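Local coordinates for epimerase (Methylomonas sp. DH-1, PDB 7CJ7) that catalyses the manganese-dependent epimerisation of ketoses at C3, with highest activity toward L-ribulose, and works as a homodimer, at the interface of chains A and B. Numbering follows the deposited sequence. Chains: chain A/B, Epimerase.

The interface of chains A and B. Residues chain A 156, 164, 189-196; chain B 215-216, 222-224, 265.
Methyl CG2 of A:Thr164, anti to its carbonyl carbon, sits over the centre of one face of the B:Arg265 guanidinium, 3.5 Å from CZ, the sparse apolar centre of this patch between two xylose isomerase-like TIM barrels of a homodimer. A small branched residue suits this place, capping the flat cation while its N-H groups stay available at the edge. B:Arg265, bent at chi3 (-73°), sends NH2 in its own plane to the anti lone pair of A:Glu192 OE1 at 2.8 Å, a nearly straight hydrogen bond that is also a salt bridge, with carboxylate and guanidinium turned 70° apart. Its NE reaches the same oxygen through a water.

A:Glu192, bent at chi2 (-67°), is also gripped side-on within its own chain: A:Arg156 NE meets the syn lone pair of OE2 at 2.9 Å, and NH2 meets OE1 from above the carboxylate plane. Backbone N of A:Arg156 adds a second bond to OE2. The carboxylate probably offsets the repulsion between A:Arg156 NH2 and B:Arg265 NH2, 4.1 Å apart. An alanine in place of A:Glu192 would probably leave these like charges facing each other and loosen both arginines. A:Arg156 NH2 continues across to B:His216 O at 2.9 Å, supported by a water from NH1.

On the other flank the amide of B:Asn224 supplies an N-H donor, ND2, to A:Asn190 O in the last turn of helix 186-192, 3.0 Å away and approached from above the carbonyl plane; the small hydroxyl of B:Ser215 accepts from its backbone N, helping hold it. At the rim, the amide oxygen OD1 of A:Asn194 suits a water shared with B:Arg265 NH1; it also lies 3.1 Å from B:His216 NE2, too far off the N-H direction for a good hydrogen bond.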
loop_
_atom_site.group_PDB
_atom_site.type_symbol
_atom_site.label_atom_id
_atom_site.label_comp_id
_atom_site.label_asym_id
_atom_site.label_seq_id
_atom_site.Cartn_x
_atom_site.Cartn_y
_atom_site.Cartn_z
ATOM N N ARG A 156 -0.673 0.647 -6.058
ATOM C CA ARG A 156 0.336 -0.159 -6.787
ATOM C C ARG A 156 0.287 -1.630 -6.348
ATOM O O ARG A 156 0.628 -2.498 -7.176
ATOM C CB ARG A 156 1.715 0.441 -6.511
ATOM C CG ARG A 156 2.120 0.376 -5.042
ATOM C CD ARG A 156 3.329 1.230 -4.710
ATOM N NE ARG A 156 3.104 2.632 -5.023
ATOM C CZ ARG A 156 4.066 3.535 -5.118
ATOM N NH1 ARG A 156 5.318 3.181 -4.905
ATOM N NH2 ARG A 156 3.776 4.788 -5.430
ATOM N N THR A 164 -3.429 6.293 -10.316
ATOM C CA THR A 164 -3.899 7.673 -10.036
ATOM C C THR A 164 -5.128 8.000 -10.881
ATOM O O THR A 164 -5.307 7.397 -11.949
ATOM C CB THR A 164 -2.832 8.742 -10.308
ATOM O OG1 THR A 164 -2.623 8.849 -11.717
ATOM C CG2 THR A 164 -1.524 8.450 -9.613
ATOM N N MET A 189 -6.054 6.821 -2.778
ATOM C CA MET A 189 -5.589 8.186 -3.121
ATOM C C MET A 189 -4.521 8.613 -2.110
ATOM O O MET A 189 -3.553 9.291 -2.504
ATOM C CB MET A 189 -6.745 9.188 -3.081
ATOM C CG MET A 189 -7.823 8.911 -4.095
ATOM S SD MET A 189 -9.194 10.069 -3.920
ATOM C CE MET A 189 -8.382 11.605 -4.362
ATOM N N ASN A 190 -4.704 8.212 -0.852
ATOM C CA ASN A 190 -3.809 8.587 0.272
ATOM C C ASN A 190 -2.387 8.107 -0.043
ATOM O O ASN A 190 -1.420 8.770 0.375
ATOM C CB ASN A 190 -4.316 8.015 1.598
ATOM C CG ASN A 190 -3.425 8.413 2.751
ATOM O OD1 ASN A 190 -3.232 9.604 3.003
ATOM N ND2 ASN A 190 -2.825 7.432 3.404
ATOM N N ILE A 191 -2.267 6.996 -0.769
ATOM C CA ILE A 191 -0.955 6.405 -1.145
ATOM C C ILE A 191 -0.433 7.111 -2.404
ATOM O O ILE A 191 0.695 7.625 -2.353
ATOM C CB ILE A 191 -1.075 4.878 -1.304
ATOM C CG1 ILE A 191 -1.479 4.218 0.016
ATOM C CG2 ILE A 191 0.203 4.280 -1.864
ATOM C CD1 ILE A 191 -2.025 2.815 -0.124
ATOM N N GLU A 192 -1.245 7.219 -3.457
ATOM C CA GLU A 192 -0.749 7.419 -4.848
ATOM C C GLU A 192 -0.855 8.877 -5.322
ATOM O O GLU A 192 -0.054 9.247 -6.178
ATOM C CB GLU A 192 -1.490 6.490 -5.810
ATOM C CG GLU A 192 -1.326 5.010 -5.510
ATOM C CD GLU A 192 0.064 4.420 -5.698
ATOM O OE1 GLU A 192 0.943 5.109 -6.270
ATOM O OE2 GLU A 192 0.270 3.272 -5.267
ATOM N N GLU A 193 -1.776 9.682 -4.794
ATOM C CA GLU A 193 -2.143 10.990 -5.395
ATOM C C GLU A 193 -1.273 12.129 -4.842
ATOM O O GLU A 193 -0.863 12.089 -3.656
ATOM C CB GLU A 193 -3.610 11.335 -5.126
ATOM C CG GLU A 193 -4.587 10.336 -5.703
ATOM C CD GLU A 193 -4.838 10.451 -7.194
ATOM O OE1 GLU A 193 -4.569 11.548 -7.762
ATOM O OE2 GLU A 193 -5.333 9.461 -7.785
ATOM N N ASN A 194 -1.045 13.139 -5.681
ATOM C CA ASN A 194 -0.419 14.430 -5.302
ATOM C C ASN A 194 -1.478 15.292 -4.608
ATOM O O ASN A 194 -1.996 16.217 -5.252
ATOM C CB ASN A 194 0.141 15.145 -6.530
ATOM C CG ASN A 194 1.536 14.701 -6.908
ATOM O OD1 ASN A 194 1.955 13.590 -6.594
ATOM N ND2 ASN A 194 2.275 15.581 -7.565
ATOM N N GLY A 195 -1.816 14.976 -3.357
ATOM C CA GLY A 195 -2.918 15.632 -2.634
ATOM C C GLY A 195 -4.260 15.061 -3.050
ATOM O O GLY A 195 -4.320 14.269 -4.029
ATOM N N MET A 196 -5.330 15.449 -2.366
ATOM C CA MET A 196 -6.629 14.746 -2.490
ATOM C C MET A 196 -7.584 15.494 -3.433
ATOM O O MET A 196 -8.749 15.070 -3.514
ATOM C CB MET A 196 -7.270 14.568 -1.111
ATOM C CG MET A 196 -6.388 13.801 -0.128
ATOM S SD MET A 196 -6.173 12.065 -0.586
ATOM C CE MET A 196 -7.871 11.514 -0.410
ATOM N N SER B 215 4.316 9.961 0.377
ATOM C CA SER B 215 3.183 9.000 0.320
ATOM C C SER B 215 3.295 8.111 -0.924
ATOM O O SER B 215 2.903 6.936 -0.838
ATOM C CB SER B 215 1.869 9.731 0.352
ATOM O OG SER B 215 1.862 10.790 -0.587
ATOM N N HIS B 216 3.800 8.646 -2.041
ATOM C CA HIS B 216 3.882 7.937 -3.348
ATOM C C HIS B 216 5.329 7.544 -3.664
ATOM O O HIS B 216 5.567 7.034 -4.775
ATOM C CB HIS B 216 3.283 8.792 -4.477
ATOM C CG HIS B 216 3.752 10.209 -4.478
ATOM N ND1 HIS B 216 5.074 10.550 -4.272
ATOM C CD2 HIS B 216 3.090 11.366 -4.683
ATOM C CE1 HIS B 216 5.202 11.861 -4.338
ATOM N NE2 HIS B 216 3.997 12.381 -4.601
ATOM N N THR B 222 5.297 16.706 -2.245
ATOM C CA THR B 222 4.352 16.643 -3.395
ATOM C C THR B 222 3.247 15.617 -3.108
ATOM O O THR B 222 2.371 15.435 -3.977
ATOM C CB THR B 222 5.080 16.353 -4.716
ATOM O OG1 THR B 222 5.557 15.007 -4.702
ATOM C CG2 THR B 222 6.214 17.324 -4.975
ATOM N N GLY B 223 3.264 14.995 -1.930
ATOM C CA GLY B 223 2.274 13.968 -1.562
ATOM C C GLY B 223 1.488 14.333 -0.318
ATOM O O GLY B 223 1.219 15.534 -0.082
ATOM N N ASN B 224 1.139 13.321 0.467
ATOM C CA ASN B 224 0.121 13.432 1.538
ATOM C C ASN B 224 0.759 13.306 2.927
ATOM O O ASN B 224 0.026 13.478 3.895
ATOM C CB ASN B 224 -0.970 12.384 1.316
ATOM C CG ASN B 224 -1.673 12.559 -0.013
ATOM O OD1 ASN B 224 -2.037 13.677 -0.379
ATOM N ND2 ASN B 224 -1.845 11.478 -0.752
ATOM N N ARG B 265 5.372 3.315 -11.679
ATOM C CA ARG B 265 5.199 4.699 -12.178
ATOM C C ARG B 265 6.535 5.438 -12.176
ATOM O O ARG B 265 7.412 5.138 -11.333
ATOM C CB ARG B 265 4.196 5.461 -11.313
ATOM C CG ARG B 265 2.739 5.124 -11.585
ATOM C CD ARG B 265 1.881 6.288 -11.131
ATOM N NE ARG B 265 1.801 6.368 -9.679
ATOM C CZ ARG B 265 1.781 7.499 -8.987
ATOM N NH1 ARG B 265 1.890 8.661 -9.610
ATOM N NH2 ARG B 265 1.656 7.466 -7.677
HETATM O O HOH W 1 7.107 5.101 -6.402
HETATM O O HOH W 2 2.032 3.849 -8.505
HETATM O O HOH W 3 0.971 11.118 -7.884
#